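Local coordinates for protein alpha-ketoglutarate-dependent 2,4-dichlorophenoxyacetate dioxygenase (Bradyrhizobium diazoefficiens, PDB 5BKE) that probably catalyses the 2-oxoglutarate-dependent oxidation of aryloxyalkanoate herbicides at a mononuclear metal site, at residues L130-V135 against R275-A280; V44-D49 against L251-M256; N141-D146 against R265-D270. One frame throughout, in Å; residues are numbered along the deposited sequence.

Contact 1 (L130-V135 against R275-A280); sequences LSARVV and RDMRRA. With OGA (N-oxalylglycine), chain O.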
loop_
_atom_site.group_PDB
_atom_site.type_symbol
_atom_site.label_atom_id
_atom_site.label_comp_id
_atom_site.label_asym_id
_atom_site.label_seq_id
_atom_site.Cartn_x
_atom_site.Cartn_y
_atom_site.Cartn_z
ATOM N N LEU C 130 -0.146 -14.514 -43.666
ATOM C CA LEU C 130 0.901 -15.228 -44.400
ATOM C C LEU C 130 0.778 -16.753 -44.349
ATOM O O LEU C 130 0.775 -17.363 -43.269
ATOM C CB LEU C 130 2.284 -14.778 -43.924
ATOM C CG LEU C 130 3.498 -15.122 -44.790
ATOM C CD1 LEU C 130 3.407 -14.428 -46.139
ATOM C CD2 LEU C 130 4.784 -14.726 -44.085
ATOM N N SER C 131 0.691 -17.350 -45.537
ATOM C CA SER C 131 0.535 -18.790 -45.706
ATOM C C SER C 131 1.814 -19.408 -46.275
ATOM O O SER C 131 2.393 -18.886 -47.232
ATOM C CB SER C 131 -0.667 -19.064 -46.601
ATOM O OG SER C 131 -0.760 -20.416 -46.983
ATOM N N ALA C 132 2.264 -20.498 -45.647
ATOM C CA ALA C 132 3.481 -21.220 -46.055
ATOM C C ALA C 132 3.138 -22.359 -47.022
ATOM O O ALA C 132 2.576 -23.386 -46.621
ATOM C CB ALA C 132 4.221 -21.752 -44.832
ATOM N N ARG C 133 3.470 -22.166 -48.296
ATOM C CA ARG C 133 3.097 -23.124 -49.341
ATOM C C ARG C 133 4.236 -24.080 -49.661
ATOM O O ARG C 133 4.001 -25.277 -49.842
ATOM C CB ARG C 133 2.595 -22.403 -50.597
ATOM C CG ARG C 133 1.459 -21.419 -50.346
ATOM C CD ARG C 133 0.203 -22.077 -49.784
ATOM N NE ARG C 133 -0.889 -21.111 -49.684
ATOM C CZ ARG C 133 -1.718 -20.797 -50.681
ATOM N NH1 ARG C 133 -2.668 -19.889 -50.485
ATOM N NH2 ARG C 133 -1.594 -21.378 -51.877
ATOM N N VAL C 134 5.453 -23.543 -49.734
ATOM C CA VAL C 134 6.693 -24.333 -49.774
ATOM C C VAL C 134 7.658 -23.725 -48.751
ATOM O O VAL C 134 8.001 -22.540 -48.838
ATOM C CB VAL C 134 7.351 -24.387 -51.190
ATOM C CG1 VAL C 134 8.631 -25.224 -51.171
ATOM C CG2 VAL C 134 6.382 -24.932 -52.243
ATOM N N VAL C 135 8.090 -24.544 -47.790
ATOM C CA VAL C 135 8.964 -24.094 -46.697
ATOM C C VAL C 135 10.414 -24.242 -47.114
ATOM O O VAL C 135 10.840 -25.322 -47.523
ATOM C CB VAL C 135 8.691 -24.864 -45.365
ATOM C CG1 VAL C 135 9.763 -24.585 -44.305
ATOM C CG2 VAL C 135 7.314 -24.521 -44.820
ATOM N N ARG C 275 11.040 -20.877 -51.777
ATOM C CA ARG C 275 10.349 -20.399 -50.594
ATOM C C ARG C 275 9.062 -19.769 -51.080
ATOM O O ARG C 275 9.068 -18.626 -51.505
ATOM C CB ARG C 275 11.209 -19.375 -49.836
ATOM C CG ARG C 275 10.630 -18.989 -48.483
ATOM C CD ARG C 275 11.588 -18.150 -47.671
ATOM N NE ARG C 275 11.110 -17.978 -46.295
ATOM C CZ ARG C 275 10.403 -16.935 -45.855
ATOM N NH1 ARG C 275 10.070 -15.931 -46.676
ATOM N NH2 ARG C 275 10.022 -16.898 -44.584
ATOM N N ASP C 276 7.974 -20.531 -51.051
ATOM C CA ASP C 276 6.685 -20.063 -51.548
ATOM C C ASP C 276 5.798 -19.595 -50.387
ATOM O O ASP C 276 5.134 -20.400 -49.712
ATOM C CB ASP C 276 6.001 -21.130 -52.416
ATOM C CG ASP C 276 4.800 -20.592 -53.189
ATOM O OD1 ASP C 276 4.376 -19.434 -52.966
ATOM O OD2 ASP C 276 4.260 -21.343 -54.031
ATOM N N MET C 277 5.824 -18.277 -50.175
ATOM C CA MET C 277 5.083 -17.609 -49.108
ATOM C C MET C 277 4.145 -16.588 -49.751
ATOM O O MET C 277 4.575 -15.772 -50.583
ATOM C CB MET C 277 6.039 -16.912 -48.119
ATOM C CG MET C 277 7.169 -17.774 -47.561
ATOM S SD MET C 277 6.624 -19.174 -46.546
ATOM C CE MET C 277 6.106 -18.324 -45.052
ATOM N N ARG C 278 2.871 -16.650 -49.369
ATOM C CA ARG C 278 1.808 -15.842 -49.981
ATOM C C ARG C 278 0.998 -15.103 -48.910
ATOM O O ARG C 278 0.600 -15.695 -47.908
ATOM C CB ARG C 278 0.893 -16.723 -50.832
ATOM C CG ARG C 278 1.634 -17.657 -51.778
ATOM C CD ARG C 278 0.695 -18.417 -52.690
ATOM N NE ARG C 278 1.438 -19.368 -53.505
ATOM C CZ ARG C 278 0.905 -20.220 -54.381
ATOM N NH1 ARG C 278 -0.410 -20.273 -54.589
ATOM N NH2 ARG C 278 1.707 -21.036 -55.056
ATOM N N ARG C 279 0.761 -13.815 -49.145
ATOM C CA ARG C 279 0.148 -12.900 -48.171
ATOM C C ARG C 279 -1.200 -12.340 -48.651
ATOM O O ARG C 279 -1.326 -11.935 -49.800
ATOM C CB ARG C 279 1.117 -11.739 -47.858
ATOM C CG ARG C 279 0.737 -10.879 -46.653
ATOM C CD ARG C 279 1.721 -9.740 -46.427
ATOM N NE ARG C 279 1.316 -8.525 -47.128
ATOM C CZ ARG C 279 2.088 -7.458 -47.354
ATOM N NH1 ARG C 279 3.353 -7.413 -46.951
ATOM N NH2 ARG C 279 1.581 -6.415 -48.003
ATOM N N ALA C 280 -2.200 -12.340 -47.776
ATOM C CA ALA C 280 -3.390 -11.509 -47.975
ATOM C C ALA C 280 -3.263 -10.278 -47.079
ATOM O O ALA C 280 -2.802 -10.378 -45.926
ATOM C CB ALA C 280 -4.663 -12.277 -47.664
HETATM C C1 OGA O . 5.340 -10.020 -45.410
HETATM C C2 OGA O . 6.659 -10.311 -44.892
HETATM C C4 OGA O . 8.309 -12.065 -44.395
HETATM C C5 OGA O . 8.431 -13.518 -44.766
HETATM O O1 OGA O . 4.856 -8.891 -45.151
HETATM O O2 OGA O . 4.736 -10.912 -46.046
HETATM O "O2'" OGA O . 7.386 -9.368 -44.594
HETATM O O3 OGA O . 8.350 -13.803 -45.984
HETATM N N1 OGA O . 6.978 -11.589 -44.737
HETATM O O4 OGA O . 8.589 -14.363 -43.856
#
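D276 O accepts two backbone N-H groups from the other segment, R133 N at 2.8 Å and V134 N at 3.2 Å, the signature of a classic beta bulge. Beyond the bulge S131 and R278 form an antiparallel hydrogen-bonded pair, with S131 N to R278 O at 2.9 Å. On the face of the sheet carrying S131 and R278, the R278 guanidinium grips the D276 carboxylate side-on, NE to OD1 and NH2 to OD2, the latter bond 2.8 Å long. R133 bends at chi2 (-62°), its NE bonds S131 OG, and R278 CD covers one face of its guanidinium. This brings R133 NH2 to 3.2 Å from R278 NH1; both arginines also form salt bridges with D52 of helix 52-59, which probably offsets their repulsion. R275, just before strand 276-280, holds N-oxalylglycine by NH1 to O3 and NH2 to O4, and R279 NH1 takes O1 at 2.8 Å. On the face carrying R279, M277 CE fits between L130 CD2 and A132 CB, 3.9 Å from the latter. R275 and R279 thus anchor the two carboxylate ends of the 2-oxoglutarate analogue, while on the reverse side D52, shared by R133 and R278, links the two segments.

Contact 2 (V44-D49 against L251-M256); sequences VFHDQD and LHDLVM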
loop_
_atom_site.group_PDB
_atom_site.type_symbol
_atom_site.label_atom_id
_atom_site.label_comp_id
_atom_site.label_asym_id
_atom_site.label_seq_id
_atom_site.Cartn_x
_atom_site.Cartn_y
_atom_site.Cartn_z
ATOM N N VAL C 44 -1.242 -17.582 -34.737
ATOM C CA VAL C 44 -0.571 -18.698 -35.407
ATOM C C VAL C 44 -1.593 -19.818 -35.574
ATOM O O VAL C 44 -2.206 -20.253 -34.603
ATOM C CB VAL C 44 0.651 -19.193 -34.584
ATOM C CG1 VAL C 44 1.298 -20.432 -35.212
ATOM C CG2 VAL C 44 1.682 -18.080 -34.418
ATOM N N PHE C 45 -1.804 -20.249 -36.813
ATOM C CA PHE C 45 -2.692 -21.369 -37.112
ATOM C C PHE C 45 -1.802 -22.422 -37.744
ATOM O O PHE C 45 -1.052 -22.117 -38.671
ATOM C CB PHE C 45 -3.785 -20.983 -38.125
ATOM C CG PHE C 45 -4.782 -19.957 -37.632
ATOM C CD1 PHE C 45 -4.454 -18.593 -37.574
ATOM C CD2 PHE C 45 -6.083 -20.344 -37.292
ATOM C CE1 PHE C 45 -5.385 -17.653 -37.146
ATOM C CE2 PHE C 45 -7.019 -19.403 -36.862
ATOM C CZ PHE C 45 -6.666 -18.056 -36.784
ATOM N N HIS C 46 -1.885 -23.655 -37.257
ATOM C CA HIS C 46 -1.153 -24.770 -37.872
ATOM C C HIS C 46 -2.060 -25.561 -38.828
ATOM O O HIS C 46 -3.283 -25.539 -38.686
ATOM C CB HIS C 46 -0.535 -25.690 -36.795
ATOM C CG HIS C 46 0.484 -25.010 -35.930
ATOM N ND1 HIS C 46 1.668 -24.511 -36.425
ATOM C CD2 HIS C 46 0.495 -24.747 -34.601
ATOM C CE1 HIS C 46 2.367 -23.971 -35.441
ATOM N NE2 HIS C 46 1.678 -24.105 -34.323
ATOM N N ASP C 47 -1.447 -26.252 -39.794
ATOM C CA ASP C 47 -2.158 -27.171 -40.705
ATOM C C ASP C 47 -3.358 -26.508 -41.386
ATOM O O ASP C 47 -4.503 -26.947 -41.245
ATOM C CB ASP C 47 -2.583 -28.464 -39.972
ATOM C CG ASP C 47 -1.443 -29.098 -39.193
ATOM O OD1 ASP C 47 -0.494 -29.608 -39.834
ATOM O OD2 ASP C 47 -1.496 -29.084 -37.935
ATOM N N GLN C 48 -3.086 -25.422 -42.101
ATOM C CA GLN C 48 -4.127 -24.736 -42.856
ATOM C C GLN C 48 -3.792 -24.806 -44.340
ATOM O O GLN C 48 -3.250 -23.859 -44.914
ATOM C CB GLN C 48 -4.323 -23.300 -42.357
ATOM C CG GLN C 48 -4.727 -23.180 -40.889
ATOM C CD GLN C 48 -6.061 -23.826 -40.539
ATOM O OE1 GLN C 48 -6.956 -23.950 -41.374
ATOM N NE2 GLN C 48 -6.200 -24.239 -39.279
ATOM N N ASP C 49 -4.092 -25.967 -44.924
ATOM C CA ASP C 49 -3.816 -26.278 -46.326
ATOM C C ASP C 49 -4.875 -25.593 -47.183
ATOM O O ASP C 49 -5.900 -26.188 -47.547
ATOM C CB ASP C 49 -3.819 -27.800 -46.536
ATOM C CG ASP C 49 -3.399 -28.224 -47.945
ATOM O OD1 ASP C 49 -3.045 -27.375 -48.793
ATOM O OD2 ASP C 49 -3.423 -29.448 -48.198
ATOM N N LEU C 251 5.046 -26.480 -42.837
ATOM C CA LEU C 251 4.207 -26.537 -44.027
ATOM C C LEU C 251 2.732 -26.307 -43.715
ATOM O O LEU C 251 2.183 -26.930 -42.804
ATOM C CB LEU C 251 4.405 -27.876 -44.750
ATOM C CG LEU C 251 3.665 -28.120 -46.074
ATOM C CD1 LEU C 251 3.978 -27.036 -47.098
ATOM C CD2 LEU C 251 4.028 -29.492 -46.617
ATOM N N HIS C 252 2.114 -25.399 -44.477
ATOM C CA HIS C 252 0.719 -24.963 -44.285
ATOM C C HIS C 252 0.405 -24.229 -42.971
ATOM O O HIS C 252 -0.756 -24.174 -42.562
ATOM C CB HIS C 252 -0.288 -26.107 -44.519
ATOM C CG HIS C 252 -0.096 -26.835 -45.813
ATOM N ND1 HIS C 252 -0.216 -28.203 -45.918
ATOM C CD2 HIS C 252 0.216 -26.388 -47.054
ATOM C CE1 HIS C 252 0.002 -28.568 -47.168
ATOM N NE2 HIS C 252 0.269 -27.486 -47.877
ATOM N N ASP C 253 1.414 -23.647 -42.319
ATOM C CA ASP C 253 1.145 -22.655 -41.274
ATOM C C ASP C 253 0.442 -21.445 -41.907
ATOM O O ASP C 253 0.683 -21.123 -43.081
ATOM C CB ASP C 253 2.434 -22.139 -40.647
ATOM C CG ASP C 253 3.003 -23.055 -39.578
ATOM O OD1 ASP C 253 2.359 -24.055 -39.181
ATOM O OD2 ASP C 253 4.133 -22.742 -39.130
ATOM N N LEU C 254 -0.429 -20.801 -41.134
ATOM C CA LEU C 254 -0.856 -19.434 -41.425
ATOM C C LEU C 254 -0.575 -18.582 -40.199
ATOM O O LEU C 254 -1.088 -18.862 -39.114
ATOM C CB LEU C 254 -2.335 -19.341 -41.843
ATOM C CG LEU C 254 -2.791 -17.928 -42.284
ATOM C CD1 LEU C 254 -3.645 -17.964 -43.540
ATOM C CD2 LEU C 254 -3.486 -17.125 -41.181
ATOM N N VAL C 255 0.245 -17.555 -40.388
ATOM C CA VAL C 255 0.515 -16.561 -39.358
ATOM C C VAL C 255 -0.067 -15.227 -39.819
ATOM O O VAL C 255 0.174 -14.782 -40.950
ATOM C CB VAL C 255 2.025 -16.451 -39.022
ATOM C CG1 VAL C 255 2.272 -15.427 -37.928
ATOM C CG2 VAL C 255 2.568 -17.806 -38.567
ATOM N N MET C 256 -0.861 -14.614 -38.946
ATOM C CA MET C 256 -1.465 -13.311 -39.221
ATOM C C MET C 256 -1.127 -12.311 -38.132
ATOM O O MET C 256 -1.084 -12.657 -36.942
ATOM C CB MET C 256 -2.975 -13.417 -39.455
ATOM C CG MET C 256 -3.817 -13.882 -38.283
ATOM S SD MET C 256 -5.576 -14.060 -38.677
ATOM C CE MET C 256 -6.029 -12.413 -39.249
HETATM O O HOH W 1 1.339 -26.164 -40.340
HETATM O O HOH W 2 -0.000 -29.461 -42.431
HETATM O O HOH W 3 -1.466 -21.800 -44.695
#
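F45 and L254 exchange two backbone hydrogen bonds as an antiparallel pair in the large sheet of the double-stranded beta-helix, the cupin-type barrel of this family; F45 N reaches L254 O at 2.8 Å. Next to them V44 and V255 form a non-hydrogen-bonded pair, their CG2 methyls meeting at 4.3 Å. The F45 ring runs alongside the L254 side chain, and its CE1 touches M256 SD at 3.9 Å in an oblique Met-aromatic contact. Past the last pair both segments leave strand geometry but stay side by side, bridged by polar bonds. H46 ND1 donates to D253 OD1 at 2.9 Å, from above the carboxylate plane although the oxygen lies in the plane of the ring. A water adds a second bond to OD1 and also joins D47 N with L251 O, while D253 OD2 is taken by H247 NE2 and K250 N, so both carboxylate oxygens are engaged and the group is firmly oriented. Q48 N closes the loop on H252 O at 2.7 Å; its amide end turns to the backbone of L19 and L21, which fixes it against the neighbouring loop. Helix 52-59 backs this layer, F58 packing on both L254 and M256. At the outer end D49 CG stands anti to its backbone N (chi1 -174°), which carries the carboxylate alongside the H252 imidazole; the two stack with planes only 6° apart, D49 CB standing 3.9 Å from the ring centroid. The opposite face of that imidazole carries L251 CG, 3.7 Å above the plane and over the ring centre.

Contact 3 (N141-D146 against R265-D270); sequences NTEFAD and RVRRYD. With OGA (N-oxalylglycine), chain O.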
loop_
_atom_site.group_PDB
_atom_site.type_symbol
_atom_site.label_atom_id
_atom_site.label_comp_id
_atom_site.label_asym_id
_atom_site.label_seq_id
_atom_site.Cartn_x
_atom_site.Cartn_y
_atom_site.Cartn_z
ATOM N N ASN C 141 13.238 -17.842 -40.785
ATOM C CA ASN C 141 12.308 -17.641 -39.666
ATOM C C ASN C 141 11.674 -16.254 -39.809
ATOM O O ASN C 141 12.323 -15.317 -40.290
ATOM C CB ASN C 141 13.030 -17.701 -38.309
ATOM C CG ASN C 141 13.481 -19.103 -37.911
ATOM O OD1 ASN C 141 13.099 -20.118 -38.501
ATOM N ND2 ASN C 141 14.300 -19.154 -36.878
ATOM N N THR C 142 10.416 -16.129 -39.396
ATOM C CA THR C 142 9.779 -14.818 -39.327
ATOM C C THR C 142 9.663 -14.375 -37.870
ATOM O O THR C 142 9.141 -15.105 -37.029
ATOM C CB THR C 142 8.424 -14.787 -40.065
ATOM O OG1 THR C 142 8.619 -15.271 -41.402
ATOM C CG2 THR C 142 7.862 -13.348 -40.128
ATOM N N GLU C 143 10.182 -13.186 -37.582
ATOM C CA GLU C 143 10.215 -12.665 -36.217
ATOM C C GLU C 143 9.224 -11.515 -36.090
ATOM O O GLU C 143 9.039 -10.744 -37.039
ATOM C CB GLU C 143 11.633 -12.227 -35.824
ATOM C CG GLU C 143 12.653 -13.359 -35.901
ATOM C CD GLU C 143 14.039 -13.015 -35.385
ATOM O OE1 GLU C 143 14.361 -11.823 -35.149
ATOM O OE2 GLU C 143 14.836 -13.963 -35.242
ATOM N N PHE C 144 8.592 -11.438 -34.916
ATOM C CA PHE C 144 7.586 -10.441 -34.579
ATOM C C PHE C 144 7.974 -9.708 -33.292
ATOM O O PHE C 144 8.489 -10.320 -32.341
ATOM C CB PHE C 144 6.219 -11.110 -34.421
ATOM C CG PHE C 144 5.731 -11.789 -35.678
ATOM C CD1 PHE C 144 6.087 -13.120 -35.969
ATOM C CD2 PHE C 144 4.928 -11.096 -36.588
ATOM C CE1 PHE C 144 5.649 -13.737 -37.143
ATOM C CE2 PHE C 144 4.486 -11.708 -37.756
ATOM C CZ PHE C 144 4.846 -13.025 -38.042
ATOM N N ALA C 145 7.727 -8.402 -33.269
ATOM C CA ALA C 145 8.009 -7.583 -32.101
ATOM C C ALA C 145 6.756 -6.824 -31.665
ATOM O O ALA C 145 6.022 -6.282 -32.504
ATOM C CB ALA C 145 9.155 -6.634 -32.388
ATOM N N ASP C 146 6.515 -6.817 -30.353
ATOM C CA ASP C 146 5.333 -6.209 -29.759
ATOM C C ASP C 146 5.622 -4.748 -29.464
ATOM O O ASP C 146 6.320 -4.431 -28.495
ATOM C CB ASP C 146 4.918 -6.962 -28.483
ATOM C CG ASP C 146 3.624 -6.433 -27.861
ATOM O OD1 ASP C 146 3.256 -5.249 -28.073
ATOM O OD2 ASP C 146 2.970 -7.215 -27.133
ATOM N N ARG C 265 9.964 -9.226 -39.427
ATOM C CA ARG C 265 11.075 -9.406 -40.374
ATOM C C ARG C 265 11.299 -10.890 -40.669
ATOM O O ARG C 265 10.917 -11.763 -39.882
ATOM C CB ARG C 265 12.371 -8.747 -39.870
ATOM C CG ARG C 265 13.005 -9.415 -38.650
ATOM C CD ARG C 265 14.451 -8.998 -38.457
ATOM N NE ARG C 265 15.035 -9.606 -37.252
ATOM C CZ ARG C 265 16.248 -9.336 -36.775
ATOM N NH1 ARG C 265 17.034 -8.441 -37.370
ATOM N NH2 ARG C 265 16.679 -9.958 -35.682
ATOM N N VAL C 266 11.913 -11.167 -41.814
ATOM C CA VAL C 266 12.338 -12.524 -42.150
ATOM C C VAL C 266 13.861 -12.588 -41.972
ATOM O O VAL C 266 14.576 -11.632 -42.311
ATOM C CB VAL C 266 11.840 -12.964 -43.561
ATOM C CG1 VAL C 266 12.278 -11.989 -44.655
ATOM C CG2 VAL C 266 12.262 -14.391 -43.901
ATOM N N ARG C 267 14.344 -13.686 -41.394
ATOM C CA ARG C 267 15.794 -13.902 -41.237
ATOM C C ARG C 267 16.406 -14.462 -42.528
ATOM O O ARG C 267 15.696 -15.053 -43.350
ATOM C CB ARG C 267 16.104 -14.816 -40.032
ATOM C CG ARG C 267 15.591 -14.326 -38.670
ATOM C CD ARG C 267 15.931 -12.860 -38.382
ATOM N NE ARG C 267 17.371 -12.580 -38.301
ATOM C CZ ARG C 267 18.138 -12.784 -37.224
ATOM N NH1 ARG C 267 19.432 -12.484 -37.267
ATOM N NH2 ARG C 267 17.623 -13.281 -36.100
ATOM N N ARG C 268 17.716 -14.260 -42.697
ATOM C CA ARG C 268 18.460 -14.752 -43.867
ATOM C C ARG C 268 18.128 -16.204 -44.200
ATOM O O ARG C 268 18.010 -17.048 -43.312
ATOM C CB ARG C 268 19.969 -14.570 -43.673
ATOM C CG ARG C 268 20.506 -13.235 -44.189
ATOM C CD ARG C 268 21.970 -12.969 -43.817
ATOM N NE ARG C 268 22.829 -14.165 -43.845
ATOM C CZ ARG C 268 23.379 -14.703 -44.938
ATOM N NH1 ARG C 268 23.184 -14.170 -46.144
ATOM N NH2 ARG C 268 24.132 -15.789 -44.822
ATOM N N TYR C 269 17.909 -16.459 -45.485
ATOM C CA TYR C 269 17.651 -17.801 -45.990
ATOM C C TYR C 269 18.453 -18.067 -47.263
ATOM O O TYR C 269 18.913 -17.128 -47.915
ATOM C CB TYR C 269 16.144 -18.062 -46.181
ATOM C CG TYR C 269 15.398 -17.142 -47.142
ATOM C CD1 TYR C 269 14.796 -15.957 -46.688
ATOM C CD2 TYR C 269 15.254 -17.475 -48.502
ATOM C CE1 TYR C 269 14.099 -15.120 -47.559
ATOM C CE2 TYR C 269 14.560 -16.642 -49.380
ATOM C CZ TYR C 269 13.983 -15.467 -48.904
ATOM O OH TYR C 269 13.290 -14.644 -49.766
ATOM N N ASP C 270 18.624 -19.352 -47.580
ATOM C CA ASP C 270 19.341 -19.832 -48.765
ATOM C C ASP C 270 18.520 -19.527 -50.004
ATOM O O ASP C 270 17.452 -20.105 -50.201
ATOM C CB ASP C 270 19.563 -21.348 -48.641
ATOM C CG ASP C 270 20.566 -21.908 -49.655
ATOM O OD1 ASP C 270 20.842 -21.283 -50.699
ATOM O OD2 ASP C 270 21.079 -23.012 -49.391
HETATM C C1 OGA O . 5.340 -10.020 -45.410
HETATM C C2 OGA O . 6.659 -10.311 -44.892
HETATM C C4 OGA O . 8.309 -12.065 -44.395
HETATM C C5 OGA O . 8.431 -13.518 -44.766
HETATM O O1 OGA O . 4.856 -8.891 -45.151
HETATM O O2 OGA O . 4.736 -10.912 -46.046
HETATM O "O2'" OGA O . 7.386 -9.368 -44.594
HETATM O O3 OGA O . 8.350 -13.803 -45.984
HETATM N N1 OGA O . 6.978 -11.589 -44.737
HETATM O O4 OGA O . 8.589 -14.363 -43.856
#
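E143 divides its carboxylate between two arginines that lie against each other, R267 NE sitting over the centre of the R265 guanidinium. The result is a salt-bridge network on one face of a three-stranded antiparallel sheet, in which 142-146 is the middle strand. E143 OE1 receives both NE and NH2 of R265, the NH2 bond being 3.0 Å, and both arrive from the same face of the carboxylate. OE2 takes R267 NH2, also at 3.0 Å, from an arginine folded back by bends at chi2 (-48°) and chi3 (-63°). The arginines have further acids in the second subunit, R265 NH2 with E236 and R267 NH1 with D233, so the cluster also spans the interface. An alanine in place of E143 would probably leave R265 and R267 without their shared acid in this subunit, their closeness less well compensated. E143 and R265 also exchange backbone bonds, E143 N to R265 O at 2.8 Å, and R267 N donates to N141 O. The adjacent pair, T142 and V266, turns to the other face, toward the co-substrate analogue. There V266 CB packs 3.6 Å from N-oxalylglycine O4, and T142 OG1, also bonded to W249 NE1, donates to that O4 at 2.6 Å.

In the fold
The three contacts show how strands distant in sequence are brought together around one co-substrate pocket. Contacts 1 and 2, with centres about 9 Å apart, belong to the same large sheet, where strands 127-132 and 254-258 are neighbours joined directly by L130 N and V255 O. Contact 3 lies in the smaller three-stranded sheet, about 14 Å from contact 1 and 16 Å from contact 2, centre to centre; F144 packs on V255 between the two sheets. Along the chain contact 3 is nested within contact 1, whereas contact 2 crosses both. N-oxalylglycine is touched from both sheets, by contacts 1 and 3, consistent with a cupin-type barrel enclosing its ligand beside the manganese, while contact 2 lies farther out.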